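Local coordinates for enterobactin synthetase component F-related protein (Vibrio cholerae serotype O1, PDB 4OXI), which is an adenylation domain that binds glycyl-adenosine-5'-phosphate and probably activates glycine with ATP in a lipopolysaccharide modification pathway related to nonribosomal peptide synthesis, at residues Q347-T352 / F374-G379; E296-H301 / P328-S333; W501-S504 / Y508-G511. One frame throughout, in Å; residues are numbered along the deposited sequence.

Interaction 1: Q347-T352 / F374-G379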
ATOM      1  N   GLN A 347       8.110  16.025 -17.106  1.00 31.43           N
ATOM      2  CA  GLN A 347       9.094  15.162 -17.742  1.00 32.52           C
ATOM      3  C   GLN A 347       8.559  13.749 -17.985  1.00 36.67           C
ATOM      4  O   GLN A 347       8.903  13.116 -18.980  1.00 33.40           O
ATOM      5  CB  GLN A 347      10.391  15.141 -16.936  1.00 36.23           C
ATOM      6  CG  GLN A 347      11.206  16.416 -17.106  1.00 35.30           C
ATOM      7  CD  GLN A 347      12.366  16.499 -16.140  1.00 45.66           C
ATOM      8  OE1 GLN A 347      12.206  16.938 -14.996  1.00 47.55           O
ATOM      9  NE2 GLN A 347      13.544  16.082 -16.589  1.00 46.90           N
ATOM     10  N   TRP A 348       7.708  13.254 -17.091  1.00 34.74           N
ATOM     11  CA  TRP A 348       7.150  11.927 -17.298  1.00 30.42           C
ATOM     12  C   TRP A 348       6.148  11.994 -18.443  1.00 30.73           C
ATOM     13  O   TRP A 348       6.119  11.106 -19.298  1.00 29.78           O
ATOM     14  CB  TRP A 348       6.495  11.385 -16.018  1.00 26.82           C
ATOM     15  CG  TRP A 348       6.026   9.946 -16.133  1.00 23.91           C
ATOM     16  CD1 TRP A 348       4.812   9.513 -16.574  1.00 24.41           C
ATOM     17  CD2 TRP A 348       6.773   8.770 -15.794  1.00 25.90           C
ATOM     18  NE1 TRP A 348       4.750   8.131 -16.526  1.00 25.66           N
ATOM     19  CE2 TRP A 348       5.944   7.654 -16.050  1.00 25.07           C
ATOM     20  CE3 TRP A 348       8.061   8.551 -15.287  1.00 28.00           C
ATOM     21  CZ2 TRP A 348       6.363   6.340 -15.823  1.00 25.12           C
ATOM     22  CZ3 TRP A 348       8.481   7.243 -15.067  1.00 28.13           C
ATOM     23  CH2 TRP A 348       7.634   6.157 -15.335  1.00 28.66           C
ATOM     24  N   GLN A 349       5.342  13.056 -18.473  1.00 29.87           N
ATOM     25  CA  GLN A 349       4.336  13.197 -19.526  1.00 31.75           C
ATOM     26  C   GLN A 349       4.951  13.381 -20.927  1.00 36.22           C
ATOM     27  O   GLN A 349       4.386  12.921 -21.922  1.00 35.73           O
ATOM     28  CB  GLN A 349       3.344  14.327 -19.209  1.00 31.57           C
ATOM     29  CG  GLN A 349       2.250  14.480 -20.276  1.00 32.83           C
ATOM     30  CD  GLN A 349       0.995  15.139 -19.740  1.00 34.38           C
ATOM     31  OE1 GLN A 349       0.945  16.363 -19.562  1.00 38.81           O
ATOM     32  NE2 GLN A 349      -0.032  14.332 -19.476  1.00 31.05           N
ATOM     33  N   GLN A 350       6.109  14.033 -21.006  1.00 37.56           N
ATOM     34  CA  GLN A 350       6.802  14.158 -22.291  1.00 36.99           C
ATOM     35  C   GLN A 350       7.248  12.798 -22.808  1.00 35.12           C
ATOM     36  O   GLN A 350       7.265  12.562 -24.018  1.00 37.78           O
ATOM     37  CB  GLN A 350       7.997  15.109 -22.190  1.00 33.59           C
ATOM     38  CG  GLN A 350       7.612  16.591 -22.242  1.00 41.08           C
ATOM     39  CD  GLN A 350       6.857  16.959 -23.518  1.00 49.95           C
ATOM     40  OE1 GLN A 350       7.449  17.041 -24.601  1.00 57.96           O
ATOM     41  NE2 GLN A 350       5.544  17.171 -23.399  1.00 48.91           N
ATOM     42  N   ALA A 351       7.604  11.895 -21.897  1.00 37.87           N
ATOM     43  CA  ALA A 351       7.999  10.546 -22.311  1.00 31.74           C
ATOM     44  C   ALA A 351       6.812   9.744 -22.801  1.00 31.67           C
ATOM     45  O   ALA A 351       6.934   8.997 -23.767  1.00 34.09           O
ATOM     46  CB  ALA A 351       8.696   9.813 -21.187  1.00 33.05           C
ATOM     47  N   THR A 352       5.663   9.879 -22.139  1.00 25.75           N
ATOM     48  CA  THR A 352       4.507   9.072 -22.535  1.00 30.03           C
ATOM     49  C   THR A 352       3.635   9.788 -23.566  1.00 31.72           C
ATOM     50  O   THR A 352       2.926   9.134 -24.329  1.00 26.76           O
ATOM     51  CB  THR A 352       3.595   8.674 -21.319  1.00 29.57           C
ATOM     52  OG1 THR A 352       2.908   9.833 -20.822  1.00 27.96           O
ATOM     53  CG2 THR A 352       4.405   8.035 -20.193  1.00 24.79           C
ATOM     54  N   PHE A 374      -3.082  15.863 -14.341  1.00 28.06           N
ATOM     55  CA  PHE A 374      -2.011  16.815 -14.522  1.00 26.86           C
ATOM     56  C   PHE A 374      -2.293  17.682 -15.754  1.00 31.65           C
ATOM     57  O   PHE A 374      -2.572  17.164 -16.838  1.00 34.37           O
ATOM     58  CB  PHE A 374      -0.695  16.074 -14.699  1.00 23.95           C
ATOM     59  CG  PHE A 374       0.446  16.953 -15.080  1.00 28.46           C
ATOM     60  CD1 PHE A 374       0.932  17.897 -14.196  1.00 32.16           C
ATOM     61  CD2 PHE A 374       1.043  16.833 -16.330  1.00 31.81           C
ATOM     62  CE1 PHE A 374       2.008  18.715 -14.550  1.00 30.94           C
ATOM     63  CE2 PHE A 374       2.113  17.641 -16.696  1.00 32.97           C
ATOM     64  CZ  PHE A 374       2.601  18.579 -15.803  1.00 33.16           C
ATOM     65  N   VAL A 375      -2.227  18.996 -15.558  1.00 31.89           N
ATOM     66  CA  VAL A 375      -2.407  19.981 -16.622  1.00 38.00           C
ATOM     67  C   VAL A 375      -1.069  20.663 -16.863  1.00 38.90           C
ATOM     68  O   VAL A 375      -0.588  21.412 -16.011  1.00 41.10           O
ATOM     69  CB  VAL A 375      -3.437  21.057 -16.205  1.00 41.50           C
ATOM     70  CG1 VAL A 375      -3.631  22.078 -17.315  1.00 44.51           C
ATOM     71  CG2 VAL A 375      -4.780  20.418 -15.812  1.00 35.58           C
ATOM     72  N   ALA A 376      -0.453  20.394 -18.010  1.00 38.10           N
ATOM     73  CA  ALA A 376       0.833  21.000 -18.361  1.00 43.67           C
ATOM     74  C   ALA A 376       0.813  22.535 -18.311  1.00 49.83           C
ATOM     75  O   ALA A 376       1.816  23.172 -17.984  1.00 46.96           O
ATOM     76  CB  ALA A 376       1.267  20.532 -19.741  1.00 44.23           C
ATOM     77  N   HIS A 377      -0.338  23.117 -18.634  1.00 50.49           N
ATOM     78  CA  HIS A 377      -0.473  24.570 -18.738  1.00 60.38           C
ATOM     79  C   HIS A 377      -1.131  25.198 -17.508  1.00 60.64           C
ATOM     80  O   HIS A 377      -2.055  26.007 -17.641  1.00 58.65           O
ATOM     81  CB  HIS A 377      -1.298  24.927 -19.981  1.00 58.65           C
ATOM     82  CG  HIS A 377      -0.753  24.351 -21.251  1.00 65.20           C
ATOM     83  ND1 HIS A 377       0.495  24.676 -21.743  1.00 69.10           N
ATOM     84  CD2 HIS A 377      -1.286  23.468 -22.130  1.00 65.29           C
ATOM     85  CE1 HIS A 377       0.706  24.020 -22.870  1.00 64.94           C
ATOM     86  NE2 HIS A 377      -0.359  23.281 -23.129  1.00 70.35           N
ATOM     87  N   SER A 378      -0.664  24.827 -16.319  1.00 56.88           N
ATOM     88  CA  SER A 378      -1.263  25.334 -15.089  1.00 58.31           C
ATOM     89  C   SER A 378      -0.415  26.467 -14.549  1.00 50.74           C
ATOM     90  O   SER A 378      -0.904  27.319 -13.812  1.00 57.42           O
ATOM     91  CB  SER A 378      -1.353  24.232 -14.030  1.00 53.05           C
ATOM     92  OG  SER A 378      -0.081  24.016 -13.432  1.00 49.61           O
ATOM     93  N   GLY A 379       0.861  26.456 -14.914  1.00 49.70           N
ATOM     94  CA  GLY A 379       1.816  27.408 -14.386  1.00 48.64           C
ATOM     95  C   GLY A 379       1.907  27.399 -12.869  1.00 55.80           C
ATOM     96  O   GLY A 379       2.032  28.463 -12.265  1.00 56.82           O
TER
HETATM   97  O   HOH W   1      -2.374  14.481 -17.892  1.00 30.40           O

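Interaction 2: E296-H301 / P328-S333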
ATOM      1  N   GLU A 296      12.725   1.259 -18.039  1.00 27.29           N
ATOM      2  CA  GLU A 296      13.110   0.105 -18.851  1.00 25.52           C
ATOM      3  C   GLU A 296      12.111  -1.043 -18.723  1.00 26.92           C
ATOM      4  O   GLU A 296      11.821  -1.729 -19.703  1.00 24.80           O
ATOM      5  CB  GLU A 296      14.502  -0.398 -18.487  1.00 28.83           C
ATOM      6  CG  GLU A 296      15.622   0.588 -18.759  1.00 31.75           C
ATOM      7  CD  GLU A 296      16.008   1.366 -17.519  1.00 40.07           C
ATOM      8  OE1 GLU A 296      17.222   1.447 -17.219  1.00 48.28           O
ATOM      9  OE2 GLU A 296      15.098   1.892 -16.835  1.00 42.47           O
ATOM     10  N   PHE A 297      11.589  -1.266 -17.519  1.00 24.51           N
ATOM     11  CA  PHE A 297      10.593  -2.322 -17.347  1.00 22.22           C
ATOM     12  C   PHE A 297       9.338  -1.991 -18.170  1.00 22.90           C
ATOM     13  O   PHE A 297       8.819  -2.833 -18.895  1.00 20.55           O
ATOM     14  CB  PHE A 297      10.253  -2.526 -15.856  1.00 18.74           C
ATOM     15  CG  PHE A 297       9.385  -3.738 -15.594  1.00 21.33           C
ATOM     16  CD1 PHE A 297       8.016  -3.613 -15.449  1.00 18.98           C
ATOM     17  CD2 PHE A 297       9.945  -5.003 -15.504  1.00 20.97           C
ATOM     18  CE1 PHE A 297       7.227  -4.727 -15.219  1.00 20.47           C
ATOM     19  CE2 PHE A 297       9.163  -6.119 -15.282  1.00 19.02           C
ATOM     20  CZ  PHE A 297       7.802  -5.987 -15.137  1.00 20.24           C
ATOM     21  N   ILE A 298       8.867  -0.749 -18.071  1.00 23.11           N
ATOM     22  CA  ILE A 298       7.663  -0.335 -18.790  1.00 21.88           C
ATOM     23  C   ILE A 298       7.840  -0.549 -20.286  1.00 23.27           C
ATOM     24  O   ILE A 298       7.009  -1.185 -20.938  1.00 22.20           O
ATOM     25  CB  ILE A 298       7.333   1.158 -18.516  1.00 22.54           C
ATOM     26  CG1 ILE A 298       6.735   1.320 -17.109  1.00 22.76           C
ATOM     27  CG2 ILE A 298       6.379   1.694 -19.570  1.00 23.66           C
ATOM     28  CD1 ILE A 298       7.149   2.598 -16.403  1.00 22.60           C
ATOM     29  N   HIS A 299       8.940  -0.034 -20.822  1.00 22.06           N
ATOM     30  CA  HIS A 299       9.228  -0.189 -22.243  1.00 27.37           C
ATOM     31  C   HIS A 299       9.400  -1.659 -22.669  1.00 25.16           C
ATOM     32  O   HIS A 299       8.842  -2.093 -23.675  1.00 25.35           O
ATOM     33  CB  HIS A 299      10.466   0.632 -22.628  1.00 26.76           C
ATOM     34  CG  HIS A 299      10.902   0.416 -24.041  1.00 33.27           C
ATOM     35  ND1 HIS A 299      10.237   0.965 -25.117  1.00 38.10           N
ATOM     36  CD2 HIS A 299      11.915  -0.319 -24.558  1.00 36.89           C
ATOM     37  CE1 HIS A 299      10.828   0.585 -26.235  1.00 36.31           C
ATOM     38  NE2 HIS A 299      11.850  -0.191 -25.925  1.00 39.59           N
ATOM     39  N   HIS A 300      10.172  -2.419 -21.894  1.00 25.22           N
ATOM     40  CA  HIS A 300      10.407  -3.844 -22.167  1.00 20.15           C
ATOM     41  C   HIS A 300       9.109  -4.636 -22.309  1.00 23.69           C
ATOM     42  O   HIS A 300       8.971  -5.482 -23.200  1.00 22.11           O
ATOM     43  CB  HIS A 300      11.229  -4.428 -21.022  1.00 26.19           C
ATOM     44  CG  HIS A 300      11.754  -5.803 -21.281  1.00 23.94           C
ATOM     45  ND1 HIS A 300      11.100  -6.941 -20.860  1.00 29.14           N
ATOM     46  CD2 HIS A 300      12.895  -6.223 -21.876  1.00 22.49           C
ATOM     47  CE1 HIS A 300      11.803  -8.004 -21.207  1.00 25.85           C
ATOM     48  NE2 HIS A 300      12.897  -7.594 -21.823  1.00 28.24           N
ATOM     49  N   HIS A 301       8.142  -4.363 -21.437  1.00 22.65           N
ATOM     50  CA  HIS A 301       6.881  -5.107 -21.492  1.00 24.16           C
ATOM     51  C   HIS A 301       5.747  -4.327 -22.121  1.00 21.27           C
ATOM     52  O   HIS A 301       4.618  -4.799 -22.108  1.00 26.97           O
ATOM     53  CB  HIS A 301       6.443  -5.578 -20.094  1.00 27.10           C
ATOM     54  CG  HIS A 301       7.336  -6.621 -19.508  1.00 21.88           C
ATOM     55  ND1 HIS A 301       7.393  -7.911 -19.997  1.00 24.43           N
ATOM     56  CD2 HIS A 301       8.228  -6.560 -18.492  1.00 19.53           C
ATOM     57  CE1 HIS A 301       8.278  -8.603 -19.302  1.00 22.59           C
ATOM     58  NE2 HIS A 301       8.797  -7.808 -18.380  1.00 25.52           N
ATOM     59  N   PRO A 328       5.901   5.294 -25.412  1.00 32.98           N
ATOM     60  CA  PRO A 328       4.627   5.426 -26.133  1.00 27.22           C
ATOM     61  C   PRO A 328       3.529   4.490 -25.665  1.00 27.55           C
ATOM     62  O   PRO A 328       2.369   4.800 -25.887  1.00 31.94           O
ATOM     63  CB  PRO A 328       4.998   5.059 -27.582  1.00 29.30           C
ATOM     64  CG  PRO A 328       6.239   4.235 -27.469  1.00 29.13           C
ATOM     65  CD  PRO A 328       6.986   4.840 -26.306  1.00 32.17           C
ATOM     66  N   SER A 329       3.859   3.358 -25.057  1.00 30.83           N
ATOM     67  CA  SER A 329       2.800   2.408 -24.690  1.00 28.95           C
ATOM     68  C   SER A 329       2.004   2.830 -23.439  1.00 25.67           C
ATOM     69  O   SER A 329       0.905   2.323 -23.211  1.00 25.90           O
ATOM     70  CB  SER A 329       3.368   0.999 -24.486  1.00 26.92           C
ATOM     71  OG  SER A 329       4.122   0.922 -23.273  1.00 29.97           O
ATOM     72  N   LEU A 330       2.545   3.751 -22.642  1.00 25.27           N
ATOM     73  CA  LEU A 330       1.996   4.032 -21.304  1.00 26.76           C
ATOM     74  C   LEU A 330       0.874   5.063 -21.342  1.00 27.71           C
ATOM     75  O   LEU A 330       1.130   6.268 -21.239  1.00 27.36           O
ATOM     76  CB  LEU A 330       3.103   4.537 -20.370  1.00 24.76           C
ATOM     77  CG  LEU A 330       3.093   4.022 -18.924  1.00 28.21           C
ATOM     78  CD1 LEU A 330       3.846   4.970 -18.009  1.00 22.44           C
ATOM     79  CD2 LEU A 330       1.683   3.767 -18.417  1.00 22.71           C
ATOM     80  N   ARG A 331      -0.366   4.603 -21.463  1.00 26.86           N
ATOM     81  CA  ARG A 331      -1.479   5.532 -21.712  1.00 28.30           C
ATOM     82  C   ARG A 331      -2.072   6.113 -20.433  1.00 29.69           C
ATOM     83  O   ARG A 331      -2.736   7.152 -20.469  1.00 31.05           O
ATOM     84  CB  ARG A 331      -2.566   4.879 -22.571  1.00 27.57           C
ATOM     85  CG  ARG A 331      -3.495   3.920 -21.840  1.00 29.54           C
ATOM     86  CD  ARG A 331      -4.474   3.282 -22.842  1.00 30.51           C
ATOM     87  NE  ARG A 331      -5.453   2.416 -22.193  1.00 32.18           N
ATOM     88  CZ  ARG A 331      -6.550   2.859 -21.579  1.00 33.83           C
ATOM     89  NH1 ARG A 331      -6.810   4.162 -21.515  1.00 28.43           N
ATOM     90  NH2 ARG A 331      -7.383   1.998 -21.011  1.00 28.94           N
ATOM     91  N   LEU A 332      -1.824   5.452 -19.305  1.00 26.66           N
ATOM     92  CA  LEU A 332      -2.268   5.974 -18.020  1.00 29.15           C
ATOM     93  C   LEU A 332      -1.183   5.842 -16.950  1.00 26.05           C
ATOM     94  O   LEU A 332      -0.778   4.727 -16.601  1.00 24.14           O
ATOM     95  CB  LEU A 332      -3.552   5.273 -17.563  1.00 26.66           C
ATOM     96  CG  LEU A 332      -4.893   5.689 -18.178  1.00 33.01           C
ATOM     97  CD1 LEU A 332      -5.945   4.621 -17.921  1.00 30.15           C
ATOM     98  CD2 LEU A 332      -5.363   7.035 -17.629  1.00 29.10           C
ATOM     99  N   SER A 333      -0.739   6.985 -16.424  1.00 24.69           N
ATOM    100  CA  SER A 333       0.298   7.040 -15.401  1.00 22.00           C
ATOM    101  C   SER A 333      -0.299   7.604 -14.135  1.00 24.47           C
ATOM    102  O   SER A 333      -0.721   8.772 -14.118  1.00 24.16           O
ATOM    103  CB  SER A 333       1.432   7.966 -15.843  1.00 17.71           C
ATOM    104  OG  SER A 333       2.170   7.404 -16.919  1.00 25.12           O
TER

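Interaction 3: W501-S504 / Y508-G511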
ATOM      1  N   TRP A 501      17.308  12.479   5.238  1.00 29.25           N
ATOM      2  CA  TRP A 501      18.512  12.877   4.509  1.00 32.56           C
ATOM      3  C   TRP A 501      19.130  11.652   3.842  1.00 32.22           C
ATOM      4  O   TRP A 501      19.191  10.588   4.456  1.00 33.82           O
ATOM      5  CB  TRP A 501      19.539  13.490   5.467  1.00 34.75           C
ATOM      6  CG  TRP A 501      20.659  14.124   4.734  1.00 35.90           C
ATOM      7  CD1 TRP A 501      21.868  13.559   4.411  1.00 33.06           C
ATOM      8  CD2 TRP A 501      20.665  15.444   4.182  1.00 33.17           C
ATOM      9  NE1 TRP A 501      22.623  14.460   3.691  1.00 37.49           N
ATOM     10  CE2 TRP A 501      21.905  15.623   3.538  1.00 36.29           C
ATOM     11  CE3 TRP A 501      19.736  16.490   4.163  1.00 36.24           C
ATOM     12  CZ2 TRP A 501      22.244  16.817   2.893  1.00 38.16           C
ATOM     13  CZ3 TRP A 501      20.071  17.674   3.520  1.00 38.10           C
ATOM     14  CH2 TRP A 501      21.313  17.827   2.895  1.00 37.04           C
ATOM     15  N   PRO A 502      19.623  11.795   2.597  1.00 32.99           N
ATOM     16  CA  PRO A 502      19.642  13.022   1.781  1.00 36.66           C
ATOM     17  C   PRO A 502      18.311  13.330   1.100  1.00 37.40           C
ATOM     18  O   PRO A 502      17.403  12.497   1.071  1.00 34.15           O
ATOM     19  CB  PRO A 502      20.715  12.728   0.718  1.00 37.34           C
ATOM     20  CG  PRO A 502      20.760  11.221   0.619  1.00 32.91           C
ATOM     21  CD  PRO A 502      20.348  10.676   1.959  1.00 29.22           C
ATOM     22  N   LEU A 503      18.198  14.543   0.573  1.00 37.99           N
ATOM     23  CA  LEU A 503      17.005  14.959  -0.141  1.00 42.26           C
ATOM     24  C   LEU A 503      17.327  15.118  -1.623  1.00 47.92           C
ATOM     25  O   LEU A 503      18.415  15.568  -1.991  1.00 46.76           O
ATOM     26  CB  LEU A 503      16.484  16.281   0.416  1.00 41.31           C
ATOM     27  CG  LEU A 503      16.234  16.354   1.920  1.00 39.89           C
ATOM     28  CD1 LEU A 503      15.717  17.734   2.305  1.00 41.34           C
ATOM     29  CD2 LEU A 503      15.257  15.273   2.367  1.00 36.14           C
ATOM     30  N   SER A 504      16.382  14.732  -2.471  1.00 44.85           N
ATOM     31  CA  SER A 504      16.511  14.967  -3.902  1.00 40.46           C
ATOM     32  C   SER A 504      16.042  16.391  -4.211  1.00 45.15           C
ATOM     33  O   SER A 504      15.582  17.105  -3.314  1.00 42.90           O
ATOM     34  CB  SER A 504      15.662  13.958  -4.661  1.00 35.16           C
ATOM     35  OG  SER A 504      14.286  14.210  -4.442  1.00 39.88           O
ATOM     36  N   TYR A 508      12.405  14.747  -1.896  1.00 36.97           N
ATOM     37  CA  TYR A 508      12.147  13.381  -1.439  1.00 35.69           C
ATOM     38  C   TYR A 508      13.376  12.858  -0.696  1.00 35.61           C
ATOM     39  O   TYR A 508      14.499  12.986  -1.182  1.00 40.45           O
ATOM     40  CB  TYR A 508      11.803  12.439  -2.613  1.00 32.68           C
ATOM     41  CG  TYR A 508      10.656  12.884  -3.517  1.00 32.26           C
ATOM     42  CD1 TYR A 508       9.621  13.689  -3.042  1.00 37.20           C
ATOM     43  CD2 TYR A 508      10.614  12.494  -4.852  1.00 34.67           C
ATOM     44  CE1 TYR A 508       8.579  14.093  -3.878  1.00 35.08           C
ATOM     45  CE2 TYR A 508       9.582  12.893  -5.695  1.00 32.56           C
ATOM     46  CZ  TYR A 508       8.573  13.689  -5.203  1.00 35.98           C
ATOM     47  OH  TYR A 508       7.554  14.079  -6.033  1.00 36.94           O
ATOM     48  N   ALA A 509      13.152  12.281   0.484  1.00 35.79           N
ATOM     49  CA  ALA A 509      14.215  11.705   1.311  1.00 36.36           C
ATOM     50  C   ALA A 509      14.405  10.234   1.001  1.00 31.44           C
ATOM     51  O   ALA A 509      13.448   9.465   1.041  1.00 33.20           O
ATOM     52  CB  ALA A 509      13.886  11.874   2.796  1.00 29.91           C
ATOM     53  N   SER A 510      15.638   9.831   0.715  1.00 31.34           N
ATOM     54  CA  SER A 510      15.929   8.427   0.429  1.00 29.31           C
ATOM     55  C   SER A 510      16.389   7.667   1.673  1.00 28.54           C
ATOM     56  O   SER A 510      16.575   6.445   1.626  1.00 29.47           O
ATOM     57  CB  SER A 510      16.991   8.312  -0.674  1.00 28.89           C
ATOM     58  OG  SER A 510      18.141   9.087  -0.362  1.00 36.48           O
ATOM     59  N   GLY A 511      16.577   8.387   2.778  1.00 31.22           N
ATOM     60  CA  GLY A 511      17.092   7.787   4.005  1.00 31.10           C
ATOM     61  C   GLY A 511      16.943   8.708   5.206  1.00 32.99           C
ATOM     62  O   GLY A 511      16.368   9.804   5.095  1.00 32.80           O
TER

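Interaction 1: Q347-T352 / F374-G379
Gln-349 sends its CG away from the backbone N (chi1 -178°) and stays extended through the next bond, while Phe-374 likewise turns its ring carbons to the side remote from its own N (chi1 172°). These torsions carry the glutamine amide from the helix to the rim of the phenyl ring. There OE1 of Gln-349 straddles one ring bond, 3.3 Å from both CD2 and CE2 of Phe-374. The carbonyl oxygen thus lies at the ring edge, near its plane, where it faces the weakly positive aromatic C-H groups. The amide carbon also sits at this edge, with CD of Gln-349 3.8 Å from CD2 of Phe-374, but the amide and ring planes are inclined by 50°, so the two flat groups do not stack. Close by, CB of Ala-376 lies 4.2 Å from OE1 of Gln-349; its small methyl is consistent with the loop running close to the amide.

The amide nitrogen is held by two bonds. NE2 of Gln-349 donates to a water at 2.8 Å, and that water in turn donates to the backbone O of Phe-374 at 2.9 Å. NE2 also bonds directly to the backbone O of Gln-354, just past the end of the helix. With two acceptors for the N-H groups, the amide is fixed in rotation and its oxygen is directed at the ring. Glutamine therefore suits this partly exposed place: its long chain reaches the loop, and its end serves polar and aromatic neighbours at once. Phe-374, buried, packs on Ala-345 and Val-356 and meets the ring of His-342. Helix 342-352 is the crossover of a beta-alpha-beta unit of the AMP-binding fold, linking parallel strands 332-336 and 356-360, and is met here by the loop after the antiparallel strand 370-373.

Interaction 2: E296-H301 / P328-S333
The backbones draw nearest at Ile-298 and Leu-330, whose CA atoms are 7.6 Å apart, as a helical turn faces the loop leading into strand 332-336. The side chains of this pair both start toward the opposing segment and meet through branch carbons: CG2 of Ile-298 rests 4.1 Å from CG of Leu-330. With chi1 near -75°, isoleucine places CG2 opposite its backbone N and leaves the longer CG1 arm for other neighbours. A beta-branched residue fits here because its two arms can fill different directions within a buried, apolar setting.

Ser-329 marks the polar margin. Its OG is 4.4 Å from CG2 of Ile-298, a packing distance, while its hydrogen bond goes to the backbone O of Leu-303, which follows in the chain after His-301 and Gln-302. A small hydroxyl thus finds a partner without intruding on the hydrocarbon pair.

Around them, Trp-306 of strand 305-308 and Trp-348 of helix 342-352 each touch both Ile-298 and Leu-330, and Thr-352 also packs on the leucine. NE1 of Trp-348 bonds to OG of Ser-333. The contact thus joins helix 294-301 to the entrance of strand 332-336, which runs parallel to its neighbours 305-308 and 356-360.

Interaction 3: W501-S504 / Y508-G511
Leu-503 and Ala-509 form the single antiparallel bridge of this turn, a non-hydrogen-bonded pair flanked by backbone bonds. On one flank Ser-510 N gives its hydrogen to Pro-502 O at 3.2 Å; on the other, Ser-504 N donates to Tyr-508 O at 2.9 Å. Pro-502, preceded by a cis peptide bond, has no N-H to give and takes part through its carbonyl, while its ring CG lies 3.5 Å from OG of Ser-510. The same carbonyl oxygens receive CA-H contacts, one of them from CA of Ala-509 to O of Pro-502 at 3.3 Å. Next to the bridge, CD2 of Leu-503 packs on CB of Ala-509 at 3.7 Å, the methyl leaving room for the larger side chain.

The ends are tied as well. Trp-501 N reaches Gly-511 O at 2.8 Å. At the other end Ser-504, with chi1 at 68°, turns OG back so that it accepts from Tyr-508 N at 3.2 Å, and this hydroxyl is also bonded to Glu-314.

Farther out, Tyr-508 bonds through OH to Ala-339 O. The turn between strands 496-500 and 512-516 lies between two helices far apart in the chain, 311-318 meeting Tyr-508 and 560-568 meeting Trp-501 and Leu-503.

Interactions 1 and 2 share a region of the fold, since strand 332-336 is followed in the chain by helix 342-352. That helix serves both, turning Gln-349 toward Phe-374, and Trp-348 and Thr-352 toward Leu-330. Interaction 2 is buried and apolar; interaction 1 is partly exposed, pairing an amide with an aromatic edge and enlisting water. Interaction 3 lies apart, its centre about 24 Å from that of interaction 1, and is partly buried: Pro-502 and Ser-510 are exposed, Tyr-508, Ala-509 and Gly-511 buried. Here the two helix-to-loop contacts rest on side chains, and interaction 3 mainly on peptide groups, with one serine hydroxyl and an apolar side-chain pair.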